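Local coordinates for capsid polyprotein VP90 (Turkey astrovirus 2, PDB 3TS3) that forms the capsid of an astrovirus, probably self-assembling into an icosahedral shell, this chain being the projection domain that makes the surface spike, at residues T44-Y48 with D174-Y179; W77-T83 with K164-S170. All coordinates share one frame; numbering follows the deposited sequence.

Contact 1 (T44-Y48 with D174-Y179); sequences TSSRY and DPGAQY
Arg-47 and Ala-177 mark the nearest approach of the two backbones, 7.6 Å between CA atoms, so the start of strand 47-52 and the irregular 174-179 loop meet through side chains and not as paired strands. Arg-47 does most of the bridging. Its extended first two torsions (chi1 -174°, chi2 -172°) lay Arg-47 CD 3.9 Å from Pro-175 CG, and the bend at chi3 then carries the guanidinium to Asp-174. A long aliphatic stem with a cationic end suits both neighbours. Arg-47 NH1 gives Asp-174 OD1 a salt-bridging hydrogen bond of 2.9 Å on the oxygen's syn side, the guanidinium and carboxylate planes lying 50° apart. Over one guanidinium face sits Ala-177 CA, 3.8 Å from Arg-47 CZ, where a small residue lets the flat group come close.

The loop itself is built from two familiar turns. Asp-174 OD1 also accepts from Gly-176 N (2.8 Å), an Asx turn, and that second bond steadies the carboxylate for the arginine; a type I beta turn follows from Gly-176 to Tyr-179. Gly-176 has positive phi, with backbone angles at which a beta carbon would press on the preceding carbonyl oxygen.

Deeper in, the Tyr-179 hydroxyl end lies against Ser-46 and Arg-47, with Tyr-179 OH 3.6 Å from Ser-46 CB and 3.5 Å from Arg-47 CB. This buried hydroxyl is hydrogen-bonded to Asn-78 OD1, while Ser-46 OG turns to Ile-79 O; Val-206 of the second subunit packs on Tyr-179.

Contact 2 (W77-T83 with K164-S170); sequences WNILDVT and KYILFFS
Backbone bonds join Asn-78 to Phe-169 and Leu-80 to Leu-167 in an antiparallel ladder, whose strand directions differ by 154°. Val-82 N to Tyr-165 O continues it, and Thr-83 OG1 then accepts from Tyr-165 N (2.9 Å), a side chain replacing a carbonyl where strand 76-81 has ended.

Other polar groups work beside the ladder. Asn-78 ND2 reaches Phe-169 O at 3.2 Å from above the carbonyl plane, so that oxygen takes two donors; Asn-78 OD1 is held by the Tyr-179 hydroxyl. Asp-81 OD1 accepts from Thr-83 N in an Asx turn and from Thr-83 OG1, which orients the hydroxyl for its strand partner.

Aromatic contacts occupy both faces. Ser-170 CB sits over the six-membered ring of Trp-77, 3.8 Å from its centroid, while Phe-168 lies near parallel to that ring but slid aside. Phe-169 receives Asn-78 CB over its face and Leu-80 CD1 at its edge. Branched Ile-79 and Ile-166 meet very tightly, CG2 to CG2 3.4 Å.

The backbone bonds, with those of Asn-78 ND2 and Thr-83 OG1 added, lie in a largely buried apolar setting, implying that hydrogen bonds fix the strand register while rings and branched chains fill both faces.

Contacts 1 and 2 lie about 12 Å apart, centre to centre, in the P2 globular domain of the spike. Along the chain the order is 44-48, 77-83, 164-170, 174-179, so the strand pair of contact 2 falls wholly between the two segments of contact 1. Strand 76-81 is shared ground: in the large antiparallel sheet it pairs with 47-52 on one side and 164-171 on the other. The loop that leaves 164-171 therefore passes back across strand 76-81 to reach the start of 47-52. Contact 2 is buried near the middle of the domain, whereas contact 1 lies further out, partly buried, where Thr-44, Gln-178 and Tyr-179 pack on the second subunit.

Contact 1 (T44-Y48 with D174-Y179)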
# COMPACT_ATOMS: atom_id res chain seq x y z
N THR C 44 -4.29 11.81 -19.38
CA THR C 44 -3.39 12.73 -20.05
C THR C 44 -3.32 14.06 -19.31
O THR C 44 -2.42 14.84 -19.54
CB THR C 44 -3.80 12.94 -21.52
OG1 THR C 44 -5.21 13.15 -21.60
CG2 THR C 44 -3.43 11.71 -22.32
N SER C 45 -4.29 14.32 -18.45
CA SER C 45 -4.29 15.56 -17.69
C SER C 45 -3.58 15.43 -16.34
O SER C 45 -3.40 16.42 -15.65
CB SER C 45 -5.72 16.05 -17.47
OG SER C 45 -6.33 16.35 -18.70
N SER C 46 -3.20 14.22 -15.96
CA SER C 46 -2.58 13.97 -14.66
C SER C 46 -1.21 14.60 -14.43
O SER C 46 -0.93 15.07 -13.34
CB SER C 46 -2.52 12.47 -14.39
OG SER C 46 -3.82 11.98 -14.15
N ARG C 47 -0.37 14.59 -15.45
CA ARG C 47 0.99 15.08 -15.30
C ARG C 47 1.15 16.53 -15.74
O ARG C 47 0.87 16.87 -16.88
CB ARG C 47 1.94 14.19 -16.11
CG ARG C 47 3.42 14.51 -15.92
CD ARG C 47 4.28 13.72 -16.89
NE ARG C 47 4.00 14.10 -18.26
CZ ARG C 47 4.67 13.67 -19.32
NH1 ARG C 47 5.69 12.85 -19.17
NH2 ARG C 47 4.33 14.07 -20.52
N TYR C 48 1.60 17.36 -14.81
CA TYR C 48 1.85 18.76 -15.07
C TYR C 48 3.31 19.07 -14.76
O TYR C 48 3.81 18.77 -13.69
CB TYR C 48 0.92 19.63 -14.20
CG TYR C 48 1.16 21.10 -14.34
CD1 TYR C 48 0.67 21.81 -15.43
CD2 TYR C 48 1.86 21.79 -13.37
CE1 TYR C 48 0.89 23.15 -15.55
CE2 TYR C 48 2.09 23.14 -13.49
CZ TYR C 48 1.60 23.81 -14.57
OH TYR C 48 1.82 25.16 -14.69
N ASP C 174 10.21 13.02 -13.84
CA ASP C 174 9.09 12.71 -14.72
C ASP C 174 8.58 11.31 -14.39
O ASP C 174 9.36 10.37 -14.40
CB ASP C 174 9.63 12.75 -16.15
CG ASP C 174 8.58 12.56 -17.22
OD1 ASP C 174 7.41 12.33 -16.90
OD2 ASP C 174 8.93 12.67 -18.41
N PRO C 175 7.29 11.18 -14.10
CA PRO C 175 6.69 9.87 -13.81
C PRO C 175 6.51 9.06 -15.09
O PRO C 175 6.22 7.87 -15.03
CB PRO C 175 5.34 10.23 -13.19
CG PRO C 175 5.01 11.56 -13.76
CD PRO C 175 6.34 12.28 -13.89
N GLY C 176 6.70 9.72 -16.22
CA GLY C 176 6.50 9.12 -17.53
C GLY C 176 5.18 9.57 -18.14
O GLY C 176 4.24 9.86 -17.43
N ALA C 177 5.13 9.60 -19.46
CA ALA C 177 3.95 10.03 -20.18
C ALA C 177 2.77 9.12 -19.87
O ALA C 177 1.64 9.56 -19.83
CB ALA C 177 4.21 10.09 -21.67
N GLN C 178 3.05 7.84 -19.66
CA GLN C 178 2.03 6.87 -19.30
C GLN C 178 2.15 6.44 -17.84
O GLN C 178 1.65 5.39 -17.45
CB GLN C 178 2.07 5.66 -20.24
CG GLN C 178 1.63 5.96 -21.66
CD GLN C 178 2.76 5.89 -22.67
OE1 GLN C 178 3.80 6.54 -22.51
NE2 GLN C 178 2.57 5.10 -23.72
N TYR C 179 2.87 7.22 -17.06
CA TYR C 179 3.06 6.94 -15.64
C TYR C 179 3.80 5.63 -15.40
O TYR C 179 3.71 5.03 -14.34
CB TYR C 179 1.73 7.03 -14.86
CG TYR C 179 1.48 8.44 -14.43
CD1 TYR C 179 0.92 9.35 -15.29
CD2 TYR C 179 1.89 8.88 -13.19
CE1 TYR C 179 0.73 10.66 -14.92
CE2 TYR C 179 1.71 10.18 -12.81
CZ TYR C 179 1.13 11.07 -13.68
OH TYR C 179 0.96 12.37 -13.31

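Contact 2 (W77-T83 with K164-S170)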
# COMPACT_ATOMS: atom_id res chain seq x y z
N TRP C 77 4.16 17.62 -11.14
CA TRP C 77 2.94 17.64 -10.36
C TRP C 77 1.96 16.62 -10.89
O TRP C 77 1.79 16.48 -12.08
CB TRP C 77 2.37 19.06 -10.37
CG TRP C 77 3.35 20.00 -9.75
CD1 TRP C 77 4.28 20.76 -10.39
CD2 TRP C 77 3.55 20.22 -8.35
NE1 TRP C 77 5.03 21.46 -9.48
CE2 TRP C 77 4.59 21.14 -8.22
CE3 TRP C 77 2.92 19.74 -7.20
CZ2 TRP C 77 5.04 21.58 -6.98
CZ3 TRP C 77 3.36 20.17 -5.98
CH2 TRP C 77 4.40 21.09 -5.87
N ASN C 78 1.37 15.87 -9.98
CA ASN C 78 0.53 14.75 -10.35
C ASN C 78 -0.85 14.81 -9.75
O ASN C 78 -0.99 14.92 -8.55
CB ASN C 78 1.24 13.46 -9.93
CG ASN C 78 2.65 13.38 -10.47
OD1 ASN C 78 2.85 12.98 -11.60
ND2 ASN C 78 3.62 13.77 -9.67
N ILE C 79 -1.86 14.74 -10.60
CA ILE C 79 -3.24 14.69 -10.16
C ILE C 79 -3.75 13.30 -10.52
O ILE C 79 -4.07 13.03 -11.67
CB ILE C 79 -4.07 15.76 -10.90
CG1 ILE C 79 -3.41 17.13 -10.76
CG2 ILE C 79 -5.49 15.80 -10.38
CD1 ILE C 79 -4.00 18.20 -11.65
N LEU C 80 -3.85 12.43 -9.52
CA LEU C 80 -4.25 11.05 -9.74
C LEU C 80 -5.59 10.72 -9.08
O LEU C 80 -5.94 11.30 -8.07
CB LEU C 80 -3.17 10.08 -9.25
CG LEU C 80 -1.79 10.21 -9.89
CD1 LEU C 80 -0.94 9.03 -9.46
CD2 LEU C 80 -1.91 10.26 -11.40
N ASP C 81 -6.32 9.79 -9.68
CA ASP C 81 -7.64 9.40 -9.20
C ASP C 81 -7.51 8.08 -8.44
O ASP C 81 -7.03 7.10 -8.98
CB ASP C 81 -8.55 9.22 -10.42
CG ASP C 81 -9.93 8.69 -10.06
OD1 ASP C 81 -10.36 8.84 -8.91
OD2 ASP C 81 -10.58 8.15 -10.96
N VAL C 82 -7.91 8.07 -7.17
CA VAL C 82 -7.85 6.84 -6.37
C VAL C 82 -9.23 6.28 -6.07
O VAL C 82 -9.38 5.41 -5.25
CB VAL C 82 -7.03 7.04 -5.08
CG1 VAL C 82 -5.56 7.28 -5.42
CG2 VAL C 82 -7.60 8.17 -4.24
N THR C 83 -10.24 6.79 -6.76
CA THR C 83 -11.61 6.39 -6.46
C THR C 83 -11.94 4.92 -6.66
O THR C 83 -12.59 4.32 -5.82
CB THR C 83 -12.60 7.20 -7.34
OG1 THR C 83 -12.26 8.59 -7.29
CG2 THR C 83 -14.02 7.01 -6.85
N LYS C 164 -15.01 12.19 -7.14
CA LYS C 164 -13.72 11.56 -7.29
C LYS C 164 -12.76 11.93 -6.17
O LYS C 164 -12.68 13.08 -5.77
CB LYS C 164 -13.07 11.92 -8.63
CG LYS C 164 -13.63 11.18 -9.84
CD LYS C 164 -12.71 11.39 -11.02
CE LYS C 164 -13.27 10.76 -12.28
NZ LYS C 164 -12.39 11.04 -13.44
N TYR C 165 -12.02 10.95 -5.68
CA TYR C 165 -10.99 11.20 -4.69
C TYR C 165 -9.71 11.43 -5.47
O TYR C 165 -9.26 10.58 -6.22
CB TYR C 165 -10.81 9.99 -3.78
CG TYR C 165 -11.96 9.74 -2.83
CD1 TYR C 165 -13.07 9.01 -3.21
CD2 TYR C 165 -11.91 10.21 -1.53
CE1 TYR C 165 -14.10 8.78 -2.34
CE2 TYR C 165 -12.93 9.99 -0.67
CZ TYR C 165 -14.02 9.27 -1.07
OH TYR C 165 -15.03 9.05 -0.19
N ILE C 166 -9.14 12.61 -5.30
CA ILE C 166 -7.98 13.01 -6.06
C ILE C 166 -6.75 13.09 -5.18
O ILE C 166 -6.73 13.85 -4.23
CB ILE C 166 -8.21 14.39 -6.69
CG1 ILE C 166 -9.46 14.36 -7.56
CG2 ILE C 166 -6.99 14.84 -7.46
CD1 ILE C 166 -9.35 13.42 -8.74
N LEU C 167 -5.73 12.32 -5.51
CA LEU C 167 -4.50 12.36 -4.74
C LEU C 167 -3.52 13.26 -5.48
O LEU C 167 -3.18 13.01 -6.62
CB LEU C 167 -3.93 10.94 -4.61
CG LEU C 167 -2.60 10.81 -3.88
CD1 LEU C 167 -2.72 11.23 -2.42
CD2 LEU C 167 -2.08 9.40 -4.00
N PHE C 168 -3.09 14.33 -4.82
CA PHE C 168 -2.25 15.34 -5.45
C PHE C 168 -0.89 15.39 -4.78
O PHE C 168 -0.80 15.61 -3.59
CB PHE C 168 -2.96 16.70 -5.36
CG PHE C 168 -2.12 17.86 -5.81
CD1 PHE C 168 -1.81 18.02 -7.13
CD2 PHE C 168 -1.68 18.81 -4.91
CE1 PHE C 168 -1.07 19.08 -7.56
CE2 PHE C 168 -0.92 19.87 -5.33
CZ PHE C 168 -0.61 20.00 -6.65
N PHE C 169 0.16 15.17 -5.56
CA PHE C 169 1.50 15.14 -5.03
C PHE C 169 2.53 15.42 -6.11
O PHE C 169 2.25 15.32 -7.28
CB PHE C 169 1.76 13.76 -4.41
CG PHE C 169 1.68 12.63 -5.39
CD1 PHE C 169 2.83 12.08 -5.92
CD2 PHE C 169 0.47 12.13 -5.80
CE1 PHE C 169 2.77 11.07 -6.81
CE2 PHE C 169 0.40 11.11 -6.70
CZ PHE C 169 1.55 10.57 -7.20
N SER C 170 3.74 15.79 -5.70
CA SER C 170 4.81 16.00 -6.66
C SER C 170 5.78 14.82 -6.66
O SER C 170 5.81 14.04 -5.73
CB SER C 170 5.58 17.29 -6.35
OG SER C 170 6.34 17.17 -5.17